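Local coordinates for malonyl CoA-ACP transacylase (Xanthomonas oryzae pv. oryzae, PDB 3K89), which probably transfers the malonyl group from malonyl-CoA to holo acyl carrier protein, releasing CoA, as a member of the FabD acyltransferase family, at residues 18-23 / 56-61; 29-34 / 45-50; 125-130 / 199-204; 150-153 / 157-160; 285-288 / 293-296. One frame throughout, in Å; residues are numbered along the deposited sequence.

Interaction 1: residues 18-23 / 56-61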
loop_
_atom_site.group_PDB
_atom_site.type_symbol
_atom_site.label_atom_id
_atom_site.label_comp_id
_atom_site.label_asym_id
_atom_site.label_seq_id
_atom_site.Cartn_x
_atom_site.Cartn_y
_atom_site.Cartn_z
ATOM N N LEU A 18 1.627 -13.972 -8.889
ATOM C CA LEU A 18 1.764 -15.413 -8.675
ATOM C C LEU A 18 3.242 -15.737 -8.505
ATOM O O LEU A 18 4.082 -15.285 -9.292
ATOM C CB LEU A 18 1.178 -16.181 -9.872
ATOM C CG LEU A 18 -0.308 -16.476 -9.788
ATOM C CD1 LEU A 18 -0.783 -17.060 -11.121
ATOM C CD2 LEU A 18 -0.584 -17.455 -8.647
ATOM N N GLY A 19 3.569 -16.475 -7.446
ATOM C CA GLY A 19 4.948 -16.857 -7.177
ATOM C C GLY A 19 5.776 -15.772 -6.509
ATOM O O GLY A 19 7.005 -15.896 -6.411
ATOM N N MET A 20 5.124 -14.716 -6.024
ATOM C CA MET A 20 5.875 -13.687 -5.313
ATOM C C MET A 20 6.633 -14.275 -4.126
ATOM O O MET A 20 6.107 -15.117 -3.394
ATOM C CB MET A 20 4.983 -12.506 -4.870
ATOM C CG MET A 20 3.833 -12.893 -3.930
ATOM S SD MET A 20 2.798 -11.471 -3.607
ATOM C CE MET A 20 1.517 -12.131 -2.530
ATOM N N LEU A 21 7.882 -13.837 -3.963
ATOM C CA LEU A 21 8.770 -14.316 -2.888
ATOM C C LEU A 21 9.188 -15.791 -2.989
ATOM O O LEU A 21 9.819 -16.324 -2.069
ATOM C CB LEU A 21 8.177 -14.022 -1.500
ATOM C CG LEU A 21 7.834 -12.563 -1.143
ATOM C CD1 LEU A 21 7.580 -12.483 0.356
ATOM C CD2 LEU A 21 8.879 -11.548 -1.551
ATOM N N ALA A 22 8.885 -16.437 -4.116
ATOM C CA ALA A 22 9.195 -17.866 -4.245
ATOM C C ALA A 22 10.693 -18.109 -4.043
ATOM O O ALA A 22 11.086 -19.049 -3.329
ATOM C CB ALA A 22 8.742 -18.406 -5.595
ATOM N N GLU A 23 11.524 -17.261 -4.660
ATOM C CA GLU A 23 12.950 -17.513 -4.689
ATOM C C GLU A 23 13.594 -17.220 -3.354
ATOM O O GLU A 23 14.487 -17.960 -2.910
ATOM C CB GLU A 23 13.611 -16.739 -5.828
ATOM C CG GLU A 23 13.169 -17.286 -7.188
ATOM C CD GLU A 23 13.419 -16.323 -8.329
ATOM O OE1 GLU A 23 13.144 -15.103 -8.181
ATOM O OE2 GLU A 23 13.874 -16.813 -9.390
ATOM N N GLU A 56 -7.199 -15.341 -9.988
ATOM C CA GLU A 56 -8.420 -14.549 -9.824
ATOM C C GLU A 56 -8.737 -14.219 -8.353
ATOM O O GLU A 56 -9.140 -13.094 -8.054
ATOM C CB GLU A 56 -9.624 -15.210 -10.513
ATOM C CG GLU A 56 -10.704 -14.223 -10.945
ATOM C CD GLU A 56 -11.750 -14.860 -11.853
ATOM O OE1 GLU A 56 -12.417 -15.823 -11.408
ATOM O OE2 GLU A 56 -11.910 -14.393 -13.009
ATOM N N MET A 57 -8.549 -15.183 -7.447
ATOM C CA MET A 57 -8.751 -14.937 -6.026
ATOM C C MET A 57 -7.616 -14.103 -5.445
ATOM O O MET A 57 -7.874 -13.182 -4.668
ATOM C CB MET A 57 -8.862 -16.232 -5.224
ATOM C CG MET A 57 -10.208 -16.904 -5.317
ATOM S SD MET A 57 -10.173 -18.416 -4.315
ATOM C CE MET A 57 -10.469 -17.796 -2.675
ATOM N N LEU A 58 -6.381 -14.427 -5.815
ATOM C CA LEU A 58 -5.201 -13.667 -5.368
ATOM C C LEU A 58 -5.346 -12.174 -5.682
ATOM O O LEU A 58 -4.883 -11.323 -4.909
ATOM C CB LEU A 58 -3.913 -14.202 -6.004
ATOM C CG LEU A 58 -2.605 -13.450 -5.691
ATOM C CD1 LEU A 58 -2.274 -13.469 -4.177
ATOM C CD2 LEU A 58 -1.432 -13.974 -6.508
ATOM N N ASN A 59 -5.979 -11.865 -6.817
ATOM C CA ASN A 59 -6.200 -10.468 -7.228
ATOM C C ASN A 59 -7.437 -9.779 -6.630
ATOM O O ASN A 59 -7.611 -8.555 -6.779
ATOM C CB ASN A 59 -6.262 -10.391 -8.759
ATOM C CG ASN A 59 -4.912 -10.615 -9.409
ATOM O OD1 ASN A 59 -3.871 -10.477 -8.771
ATOM N ND2 ASN A 59 -4.921 -10.964 -10.698
ATOM N N ARG A 60 -8.293 -10.547 -5.965
ATOM C CA ARG A 60 -9.463 -9.996 -5.277
ATOM C C ARG A 60 -8.977 -9.414 -3.953
ATOM O O ARG A 60 -8.351 -10.121 -3.169
ATOM C CB ARG A 60 -10.478 -11.102 -4.996
ATOM C CG ARG A 60 -11.893 -10.628 -4.746
ATOM C CD ARG A 60 -12.874 -11.184 -5.800
ATOM N NE ARG A 60 -13.120 -12.604 -5.547
ATOM C CZ ARG A 60 -12.920 -13.602 -6.411
ATOM N NH1 ARG A 60 -12.515 -13.375 -7.656
ATOM N NH2 ARG A 60 -13.164 -14.843 -6.028
ATOM N N THR A 61 -9.282 -8.144 -3.719
ATOM C CA THR A 61 -8.650 -7.378 -2.639
ATOM C C THR A 61 -8.756 -7.969 -1.216
ATOM O O THR A 61 -7.824 -7.816 -0.422
ATOM C CB THR A 61 -9.062 -5.885 -2.704
ATOM O OG1 THR A 61 -8.076 -5.082 -2.039
ATOM C CG2 THR A 61 -10.442 -5.640 -2.092
#
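Leu58 reaches out from helix 55-58 and lays its two methyl groups against different residues of the 18-23 segment. CG of Leu58 stands anti to its backbone N (chi1 177°), which directs the isobutyl fork toward the loop, where the CA atoms of Leu18 and Leu58 lie 7.9 Å apart. On the buried side, CD1 of Leu58 meets the terminal methyl of Met20, CE to CD1 being 4.3 Å. Met20 has a side chain extended beyond CG that carries CE to the leucine, and it also touches Ala67 of helix 61-81, Ser50 and Pro279. The other side of the contact belongs to Leu18, an exposed residue. Its backbone N is met closely, 3.9 Å from CD2 of Leu58, but its side chain touches only through its own CD2, at 4.2 Å from CD2 of Leu58. No hydrogen bond crosses between the two segments, and the contact between them is apolar, although polar bonds hold each backbone. Met20 O receives Gln51 NE2, and Asn59 OD1 bonds to Gln16 NE2, just before the 18-23 segment. Ala22 N donates to Gly19 O at 3.0 Å. This bond closes a type II beta turn that leads through Leu21, at the N-cap position, into helix 22-27, so that the contact packs a helix-initiating turn on helix 55-58 in the acyltransferase domain.

Interaction 2: residues 29-34 / 45-50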
loop_
_atom_site.group_PDB
_atom_site.type_symbol
_atom_site.label_atom_id
_atom_site.label_comp_id
_atom_site.label_asym_id
_atom_site.label_seq_id
_atom_site.Cartn_x
_atom_site.Cartn_y
_atom_site.Cartn_z
ATOM N N PRO A 29 13.633 -20.431 5.350
ATOM C CA PRO A 29 12.440 -21.085 5.897
ATOM C C PRO A 29 11.515 -20.126 6.651
ATOM O O PRO A 29 10.310 -20.372 6.709
ATOM C CB PRO A 29 13.028 -22.155 6.840
ATOM C CG PRO A 29 14.418 -22.406 6.307
ATOM C CD PRO A 29 14.889 -21.068 5.806
ATOM N N GLN A 30 12.063 -19.048 7.221
ATOM C CA GLN A 30 11.228 -18.067 7.938
ATOM C C GLN A 30 10.070 -17.553 7.056
ATOM O O GLN A 30 8.999 -17.283 7.565
ATOM C CB GLN A 30 12.073 -16.905 8.524
ATOM C CG GLN A 30 11.257 -15.679 9.055
ATOM C CD GLN A 30 11.019 -14.604 7.972
ATOM O OE1 GLN A 30 11.964 -14.045 7.419
ATOM N NE2 GLN A 30 9.768 -14.325 7.678
ATOM N N ILE A 31 10.267 -17.440 5.744
ATOM C CA ILE A 31 9.232 -16.856 4.884
ATOM C C ILE A 31 7.891 -17.605 4.934
ATOM O O ILE A 31 6.854 -17.022 5.245
ATOM C CB ILE A 31 9.722 -16.625 3.437
ATOM C CG1 ILE A 31 10.875 -15.606 3.475
ATOM C CG2 ILE A 31 8.555 -16.116 2.563
ATOM C CD1 ILE A 31 11.446 -15.274 2.153
ATOM N N ARG A 32 7.907 -18.900 4.664
ATOM C CA ARG A 32 6.665 -19.672 4.724
ATOM C C ARG A 32 6.097 -19.766 6.147
ATOM O O ARG A 32 4.880 -19.889 6.331
ATOM C CB ARG A 32 6.872 -21.065 4.133
ATOM C CG ARG A 32 6.883 -21.044 2.614
ATOM C CD ARG A 32 7.317 -22.361 2.035
ATOM N NE ARG A 32 6.247 -23.349 2.107
ATOM C CZ ARG A 32 6.308 -24.553 1.546
ATOM N NH1 ARG A 32 7.391 -24.921 0.878
ATOM N NH2 ARG A 32 5.285 -25.387 1.653
ATOM N N GLU A 33 6.971 -19.697 7.151
ATOM C CA GLU A 33 6.521 -19.682 8.542
ATOM C C GLU A 33 5.705 -18.408 8.826
ATOM O O GLU A 33 4.663 -18.466 9.489
ATOM C CB GLU A 33 7.704 -19.802 9.503
ATOM C CG GLU A 33 8.354 -21.167 9.463
ATOM C CD GLU A 33 9.676 -21.211 10.220
ATOM O OE1 GLU A 33 10.116 -20.169 10.764
ATOM O OE2 GLU A 33 10.287 -22.306 10.249
ATOM N N THR A 34 6.190 -17.275 8.310
ATOM C CA THR A 34 5.482 -16.001 8.444
ATOM C C THR A 34 4.133 -16.041 7.730
ATOM O O THR A 34 3.132 -15.567 8.279
ATOM C CB THR A 34 6.369 -14.856 7.929
ATOM O OG1 THR A 34 7.505 -14.804 8.792
ATOM C CG2 THR A 34 5.650 -13.518 7.987
ATOM N N ASP A 45 -5.091 -19.989 3.448
ATOM C CA ASP A 45 -3.671 -20.334 3.238
ATOM C C ASP A 45 -3.076 -19.365 2.216
ATOM O O ASP A 45 -3.203 -19.548 0.998
ATOM C CB ASP A 45 -3.496 -21.795 2.771
ATOM C CG ASP A 45 -2.028 -22.251 2.732
ATOM O OD1 ASP A 45 -1.097 -21.417 2.608
ATOM O OD2 ASP A 45 -1.799 -23.483 2.811
ATOM N N LEU A 46 -2.436 -18.316 2.730
ATOM C CA LEU A 46 -1.915 -17.251 1.870
ATOM C C LEU A 46 -0.715 -17.671 1.020
ATOM O O LEU A 46 -0.526 -17.156 -0.087
ATOM C CB LEU A 46 -1.542 -16.023 2.712
ATOM C CG LEU A 46 -2.705 -15.441 3.501
ATOM C CD1 LEU A 46 -2.209 -14.549 4.660
ATOM C CD2 LEU A 46 -3.651 -14.690 2.583
ATOM N N TRP A 47 0.109 -18.596 1.518
ATOM C CA TRP A 47 1.231 -19.065 0.719
ATOM C C TRP A 47 0.738 -19.905 -0.462
ATOM O O TRP A 47 1.141 -19.671 -1.595
ATOM C CB TRP A 47 2.258 -19.838 1.567
ATOM C CG TRP A 47 3.497 -20.176 0.789
ATOM C CD1 TRP A 47 3.876 -21.424 0.353
ATOM C CD2 TRP A 47 4.490 -19.265 0.298
ATOM N NE1 TRP A 47 5.057 -21.343 -0.339
ATOM C CE2 TRP A 47 5.457 -20.036 -0.398
ATOM C CE3 TRP A 47 4.678 -17.878 0.406
ATOM C CZ2 TRP A 47 6.596 -19.469 -0.992
ATOM C CZ3 TRP A 47 5.808 -17.306 -0.205
ATOM C CH2 TRP A 47 6.744 -18.107 -0.904
ATOM N N ALA A 48 -0.200 -20.816 -0.201
ATOM C CA ALA A 48 -0.749 -21.653 -1.279
ATOM C C ALA A 48 -1.406 -20.800 -2.363
ATOM O O ALA A 48 -1.193 -21.021 -3.553
ATOM C CB ALA A 48 -1.746 -22.649 -0.729
ATOM N N LEU A 49 -2.184 -19.811 -1.928
ATOM C CA LEU A 49 -2.853 -18.885 -2.837
ATOM C C LEU A 49 -1.867 -18.063 -3.673
ATOM O O LEU A 49 -2.021 -17.917 -4.890
ATOM C CB LEU A 49 -3.786 -17.954 -2.056
ATOM C CG LEU A 49 -4.541 -16.914 -2.894
ATOM C CD1 LEU A 49 -5.391 -17.600 -3.974
ATOM C CD2 LEU A 49 -5.408 -16.053 -2.017
ATOM N N SER A 50 -0.854 -17.515 -3.006
ATOM C CA SER A 50 0.114 -16.646 -3.655
ATOM C C SER A 50 1.059 -17.398 -4.625
ATOM O O SER A 50 1.514 -16.826 -5.604
ATOM C CB SER A 50 0.881 -15.855 -2.587
ATOM O OG SER A 50 1.805 -16.704 -1.956
#
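Segments 29-34 and 45-50 come nearest at Arg32 and Trp47, whose CA atoms lie 6.8 Å apart, and helix 46-52 is begun by Asp45 at its N-cap, where OD1 accepts from Ala48 N at 3.0 Å. Trp47 points toward the first helix. With CG anti to the backbone N (chi1 -173°), its indole is placed to receive the aliphatic part of Arg32 on one face. CG of Arg32 sits 3.5 Å from the centroid of the five-membered ring of Trp47, only 13° from the normal, a CH-pi contact. The arginine chain then bends at chi3, and NE1 of Trp47 lies over one face of the guanidinium, the two planes being 16° apart. NE of Arg32 and NE1 of Trp47 are 3.4 Å apart, two donors that are close but not hydrogen-bonded. The pair joins two successive helices of the acyltransferase domain, 30-42 and 46-52, which are linked by a short connection after residue 42. At the six-membered end of the indole, CG2 of Ile31 approaches CZ3 of Trp47 obliquely at 4.1 Å. Ile31 is buried against Leu24 and Ala74, whereas Arg32 lies along the solvent-exposed side. Phe35 meets the Trp47 ring edge-to-face, and Ser25 of helix 22-27 touches both Arg32 and Trp47.

Interaction 3: residues 125-130 / 199-204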
loop_
_atom_site.group_PDB
_atom_site.type_symbol
_atom_site.label_atom_id
_atom_site.label_comp_id
_atom_site.label_asym_id
_atom_site.label_seq_id
_atom_site.Cartn_x
_atom_site.Cartn_y
_atom_site.Cartn_z
ATOM N N ALA A 125 -17.665 -4.943 -0.554
ATOM C CA ALA A 125 -19.111 -4.887 -0.338
ATOM C C ALA A 125 -19.664 -3.494 -0.595
ATOM O O ALA A 125 -20.847 -3.343 -0.940
ATOM C CB ALA A 125 -19.448 -5.333 1.068
ATOM N N ALA A 126 -18.807 -2.487 -0.431
ATOM C CA ALA A 126 -19.186 -1.103 -0.654
ATOM C C ALA A 126 -19.376 -0.840 -2.139
ATOM O O ALA A 126 -20.171 0.020 -2.520
ATOM C CB ALA A 126 -18.140 -0.172 -0.083
ATOM N N ALA A 127 -18.656 -1.589 -2.966
ATOM C CA ALA A 127 -18.691 -1.421 -4.411
ATOM C C ALA A 127 -18.637 -2.768 -5.125
ATOM O O ALA A 127 -17.582 -3.180 -5.610
ATOM C CB ALA A 127 -17.545 -0.520 -4.872
ATOM N N PRO A 128 -19.786 -3.468 -5.199
ATOM C CA PRO A 128 -19.809 -4.756 -5.891
ATOM C C PRO A 128 -19.337 -4.587 -7.333
ATOM O O PRO A 128 -19.643 -3.559 -7.960
ATOM C CB PRO A 128 -21.294 -5.147 -5.854
ATOM C CG PRO A 128 -21.874 -4.379 -4.742
ATOM C CD PRO A 128 -21.127 -3.071 -4.739
ATOM N N ALA A 129 -18.585 -5.568 -7.846
ATOM C CA ALA A 129 -18.037 -5.502 -9.210
ATOM C C ALA A 129 -19.043 -4.866 -10.168
ATOM O O ALA A 129 -20.241 -5.167 -10.113
ATOM C CB ALA A 129 -17.605 -6.891 -9.707
ATOM N N GLY A 130 -18.553 -3.965 -11.017
ATOM C CA GLY A 130 -19.414 -3.201 -11.922
ATOM C C GLY A 130 -19.660 -1.766 -11.464
ATOM O O GLY A 130 -19.742 -0.864 -12.291
ATOM N N SER A 199 -11.661 -3.715 -9.113
ATOM C CA SER A 199 -13.083 -3.378 -9.088
ATOM C C SER A 199 -13.420 -2.400 -7.964
ATOM O O SER A 199 -14.534 -1.867 -7.905
ATOM C CB SER A 199 -13.962 -4.635 -9.000
ATOM O OG SER A 199 -13.682 -5.399 -7.836
ATOM N N VAL A 200 -12.452 -2.139 -7.093
ATOM C CA VAL A 200 -12.750 -1.448 -5.856
ATOM C C VAL A 200 -12.227 -0.023 -5.921
ATOM O O VAL A 200 -11.019 0.162 -6.083
ATOM C CB VAL A 200 -12.114 -2.166 -4.655
ATOM C CG1 VAL A 200 -12.411 -1.404 -3.383
ATOM C CG2 VAL A 200 -12.651 -3.601 -4.567
ATOM N N PRO A 201 -13.128 0.973 -5.779
ATOM C CA PRO A 201 -12.728 2.390 -5.805
ATOM C C PRO A 201 -12.263 2.831 -4.417
ATOM O O PRO A 201 -12.934 3.607 -3.723
ATOM C CB PRO A 201 -14.014 3.104 -6.221
ATOM C CG PRO A 201 -15.095 2.272 -5.680
ATOM C CD PRO A 201 -14.594 0.838 -5.677
ATOM N N SER A 202 -11.100 2.320 -4.021
ATOM C CA SER A 202 -10.498 2.732 -2.753
ATOM C C SER A 202 -10.148 4.214 -2.758
ATOM O O SER A 202 -9.924 4.815 -3.816
ATOM C CB SER A 202 -9.240 1.905 -2.448
ATOM O OG SER A 202 -8.323 1.956 -3.523
ATOM N N HIS A 203 -10.095 4.791 -1.554
ATOM C CA HIS A 203 -9.638 6.179 -1.377
ATOM C C HIS A 203 -10.543 7.165 -2.096
ATOM O O HIS A 203 -10.097 8.207 -2.572
ATOM C CB HIS A 203 -8.153 6.297 -1.754
ATOM C CG HIS A 203 -7.324 5.273 -1.060
ATOM N ND1 HIS A 203 -7.145 5.297 0.306
ATOM C CD2 HIS A 203 -6.693 4.160 -1.507
ATOM C CE1 HIS A 203 -6.436 4.245 0.668
ATOM N NE2 HIS A 203 -6.160 3.537 -0.407
ATOM N N THR A 204 -11.825 6.817 -2.124
ATOM C CA THR A 204 -12.871 7.706 -2.635
ATOM C C THR A 204 -14.044 7.730 -1.648
ATOM O O THR A 204 -14.170 6.848 -0.795
ATOM C CB THR A 204 -13.446 7.190 -3.980
ATOM O OG1 THR A 204 -14.319 6.078 -3.728
ATOM C CG2 THR A 204 -12.340 6.790 -4.936
HETATM O O HOH W 1 -16.946 -2.211 -8.452
#
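Ala127 presses its methyl group against the Pro201 ring, CB to CD being 3.3 Å, tighter than ordinary van der Waals contact; CG of the same ring is 3.8 Å from CB of Ala127. Pro201 itself is the centre of an inverse gamma turn. A second, looser touch lies at Ser199, whose CB is 4.2 Å from CA of Ala129. The hydroxyl of Ser199 is rotated between its backbone N and carbonyl carbon (chi1 59°), and there OG is bonded to Gln124 NE2 of helix 109-126. These contacts join the loop following that helix to the loop carrying His203, the predicted active-site histidine of the acyltransferase fold, whose NE2 is hydrogen-bonded to Ser94 OG, the predicted nucleophile, and ND1 to Gln252 O. Further along the loop, Thr204 OG1 donates to Pro201 O at 2.8 Å, tilted 26° from the carbonyl plane, a bond from Thr204 back to Pro201 that spans His203. Between the two backbones a water lies near Ala127 O and Ser199 O, carbonyl oxygens 4.0 Å apart, but its approach to Ser199 O is unusually short and the bridge is doubtful.

Interaction 4: residues 150-153 / 157-160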
loop_
_atom_site.group_PDB
_atom_site.type_symbol
_atom_site.label_atom_id
_atom_site.label_comp_id
_atom_site.label_asym_id
_atom_site.label_seq_id
_atom_site.Cartn_x
_atom_site.Cartn_y
_atom_site.Cartn_z
ATOM N N ALA A 150 -13.789 17.222 -11.129
ATOM C CA ALA A 150 -14.899 18.046 -10.678
ATOM C C ALA A 150 -15.927 18.210 -11.801
ATOM O O ALA A 150 -17.140 18.127 -11.562
ATOM C CB ALA A 150 -14.386 19.406 -10.212
ATOM N N GLU A 151 -15.433 18.401 -13.015
ATOM C CA GLU A 151 -16.305 18.606 -14.179
ATOM C C GLU A 151 -17.067 17.356 -14.601
ATOM O O GLU A 151 -18.199 17.453 -15.083
ATOM C CB GLU A 151 -15.497 19.120 -15.357
ATOM C CG GLU A 151 -14.982 20.533 -15.145
ATOM C CD GLU A 151 -14.248 21.084 -16.347
ATOM O OE1 GLU A 151 -14.054 20.338 -17.338
ATOM O OE2 GLU A 151 -13.858 22.274 -16.279
ATOM N N ALA A 152 -16.432 16.197 -14.416
ATOM C CA ALA A 152 -17.012 14.899 -14.805
ATOM C C ALA A 152 -18.012 14.313 -13.802
ATOM O O ALA A 152 -18.853 13.492 -14.165
ATOM C CB ALA A 152 -15.902 13.893 -15.066
ATOM N N ALA A 153 -17.910 14.706 -12.538
ATOM C CA ALA A 153 -18.664 14.038 -11.467
ATOM C C ALA A 153 -20.186 13.961 -11.650
ATOM O O ALA A 153 -20.788 12.889 -11.465
ATOM C CB ALA A 153 -18.311 14.650 -10.086
ATOM N N VAL A 157 -19.531 10.059 -8.199
ATOM C CA VAL A 157 -18.254 10.349 -7.549
ATOM C C VAL A 157 -17.090 10.010 -8.466
ATOM O O VAL A 157 -16.999 8.896 -8.978
ATOM C CB VAL A 157 -18.128 9.574 -6.202
ATOM C CG1 VAL A 157 -16.682 9.669 -5.648
ATOM C CG2 VAL A 157 -19.145 10.106 -5.184
ATOM N N VAL A 158 -16.219 10.987 -8.701
ATOM C CA VAL A 158 -14.907 10.713 -9.284
ATOM C C VAL A 158 -13.922 11.704 -8.694
ATOM O O VAL A 158 -14.123 12.921 -8.765
ATOM C CB VAL A 158 -14.895 10.708 -10.852
ATOM C CG1 VAL A 158 -15.430 12.027 -11.427
ATOM C CG2 VAL A 158 -13.495 10.378 -11.399
ATOM N N VAL A 159 -12.875 11.173 -8.080
ATOM C CA VAL A 159 -11.936 11.995 -7.320
ATOM C C VAL A 159 -10.530 11.424 -7.468
ATOM O O VAL A 159 -10.366 10.249 -7.798
ATOM C CB VAL A 159 -12.297 12.022 -5.785
ATOM C CG1 VAL A 159 -13.621 12.749 -5.494
ATOM C CG2 VAL A 159 -12.279 10.613 -5.160
ATOM N N PRO A 160 -9.494 12.256 -7.224
ATOM C CA PRO A 160 -8.154 11.693 -7.042
ATOM C C PRO A 160 -8.164 10.695 -5.877
ATOM O O PRO A 160 -8.698 10.998 -4.790
ATOM C CB PRO A 160 -7.288 12.918 -6.712
ATOM C CG PRO A 160 -8.238 14.007 -6.337
ATOM C CD PRO A 160 -9.513 13.725 -7.102
#
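Ala152 and Ala153, near the C-terminal part of helix 142-152, rest on Val158 at the start of strand 158-165, a short helix-to-strand connection in the smaller, mixed-sheet part of the acyltransferase fold. Three residues join the two segments, and the CA atoms of Ala153 and Val157 are 5.4 Å apart. Along the helix, Ala150 and Glu151 turn their side chains away from the strand, and Glu151 lies instead near Leu184 of helix 175-187. Ala152 is the first to touch: its CB is 4.1 Å from CG1 of Val158, and the same methyl also packs on Ala181 and Leu184. Its carbonyl is not left idle, since Ala152 O accepts from Arg180 NE, which links this part of the helix to helix 175-187. Ala153 follows with a broader contact, because CG1 of Val158 lies against its backbone as well as its methyl. No hydrogen bond passes between the segments; the two alanine methyls and the Ala153 backbone lie against the valine. On the strand side, Val157 N bonds to Asp174 OD2 and the Val157 backbone pairs with that of Asp174, while Val158 is further covered by Ala177 and Cys149. CG1 of Val158 occupies the position between backbone N and carbonyl carbon (chi1 56°), and this branch comes within 3.8 Å of Ala153 CA.

Interaction 5: residues 285-288 / 293-296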
loop_
_atom_site.group_PDB
_atom_site.type_symbol
_atom_site.label_atom_id
_atom_site.label_comp_id
_atom_site.label_asym_id
_atom_site.label_seq_id
_atom_site.Cartn_x
_atom_site.Cartn_y
_atom_site.Cartn_z
ATOM N N GLY A 285 9.840 2.662 -8.005
ATOM C CA GLY A 285 9.644 3.471 -9.234
ATOM C C GLY A 285 9.050 4.841 -8.941
ATOM O O GLY A 285 9.520 5.870 -9.460
ATOM N N LEU A 286 8.026 4.873 -8.082
ATOM C CA LEU A 286 7.421 6.142 -7.667
ATOM C C LEU A 286 8.414 7.054 -6.949
ATOM O O LEU A 286 8.471 8.254 -7.222
ATOM C CB LEU A 286 6.173 5.901 -6.789
ATOM C CG LEU A 286 5.076 5.070 -7.469
ATOM C CD1 LEU A 286 3.988 4.783 -6.451
ATOM C CD2 LEU A 286 4.488 5.823 -8.684
ATOM N N ILE A 287 9.178 6.469 -6.032
ATOM C CA ILE A 287 10.156 7.209 -5.234
ATOM C C ILE A 287 11.190 7.880 -6.158
ATOM O O ILE A 287 11.515 9.051 -5.956
ATOM C CB ILE A 287 10.839 6.309 -4.189
ATOM C CG1 ILE A 287 9.854 5.963 -3.059
ATOM C CG2 ILE A 287 12.057 7.020 -3.563
ATOM C CD1 ILE A 287 10.231 4.721 -2.252
ATOM N N LYS A 288 11.667 7.145 -7.161
ATOM C CA LYS A 288 12.650 7.684 -8.126
ATOM C C LYS A 288 12.101 8.882 -8.894
ATOM O O LYS A 288 12.867 9.769 -9.308
ATOM C CB LYS A 288 13.132 6.597 -9.097
ATOM C CG LYS A 288 13.912 5.463 -8.429
ATOM C CD LYS A 288 14.572 4.552 -9.447
ATOM C CE LYS A 288 14.324 3.068 -9.140
ATOM N NZ LYS A 288 14.376 2.709 -7.687
ATOM N N SER A 293 17.208 12.029 -5.831
ATOM C CA SER A 293 18.396 11.839 -5.005
ATOM C C SER A 293 18.304 10.641 -4.060
ATOM O O SER A 293 19.319 10.155 -3.578
ATOM C CB SER A 293 18.709 13.105 -4.212
ATOM O OG SER A 293 17.739 13.359 -3.209
ATOM N N LEU A 294 17.095 10.165 -3.784
ATOM C CA LEU A 294 16.940 9.038 -2.855
ATOM C C LEU A 294 17.430 7.720 -3.442
ATOM O O LEU A 294 17.242 7.455 -4.632
ATOM C CB LEU A 294 15.483 8.914 -2.390
ATOM C CG LEU A 294 14.877 10.159 -1.738
ATOM C CD1 LEU A 294 13.396 9.958 -1.423
ATOM C CD2 LEU A 294 15.658 10.581 -0.489
ATOM N N ASP A 295 18.072 6.910 -2.599
ATOM C CA ASP A 295 18.564 5.593 -2.972
ATOM C C ASP A 295 17.463 4.587 -2.647
ATOM O O ASP A 295 17.366 4.107 -1.514
ATOM C CB ASP A 295 19.852 5.295 -2.193
ATOM C CG ASP A 295 20.463 3.925 -2.506
ATOM O OD1 ASP A 295 19.938 3.147 -3.328
ATOM O OD2 ASP A 295 21.513 3.618 -1.900
ATOM N N ALA A 296 16.630 4.302 -3.646
ATOM C CA ALA A 296 15.478 3.423 -3.471
ATOM C C ALA A 296 15.740 2.026 -4.028
ATOM O O ALA A 296 16.034 1.865 -5.218
ATOM C CB ALA A 296 14.238 4.042 -4.135
HETATM O O HOH W 2 16.039 0.664 -7.574
#
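CG2 of Ile287 lies in the middle of the contact, 3.7 Å from CB of Ala296 and 3.9 Å from CD1 of Leu294. This branch, anti to the Ile287 backbone N, is set between Ala296 and Leu294, and the Leu294 side chain crosses that of Ile287 at about a right angle. Beside this apolar core, Lys288 bends at chi3 and chi4 to bring NZ over to Ala296 O, a weak hydrogen bond of 3.1 Å. A water also bridges the two, accepting from Lys288 NZ at 2.6 Å and donating to Ala296 O at 2.6 Å, and NZ makes a further weak bond to Ser284 O. Farther out, Val263 of helix 259-268 and Ile274 of strand 273-276 touch both Ile287 and Leu294, and Asp295 pairs its backbone with Thr272 and Ile274. The contact thus packs the helix of a beta-alpha-beta crossover onto its second strand, 295-298, at one border of the parallel sheet. Its chemistry implies an apolar centre, with Ile287 and Leu294 buried, and an exposed lysine adding a direct and a water-mediated grip on the strand carbonyl.

From the N terminus, interaction 1 closes a loop between residues 18-23 and 56-61, and interaction 2 lies within that loop, joining helices 30-42 and 46-52; the two meet directly, Gly19 N being 2.8 Å from Ser50 O in a probable hydrogen bond. Interaction 3 then closes a longer loop, from the end of helix 109-126 to the histidine-bearing loop, and it encloses interaction 4, the short turn from helix 142-152 into the mixed sheet. Thr61 packs on Val200, joining interactions 1 and 3, and Thr204 packs on Val159, joining 3 and 4. Interaction 5 comes last, a separate short closure at the border of the parallel sheet. None of the loops cross.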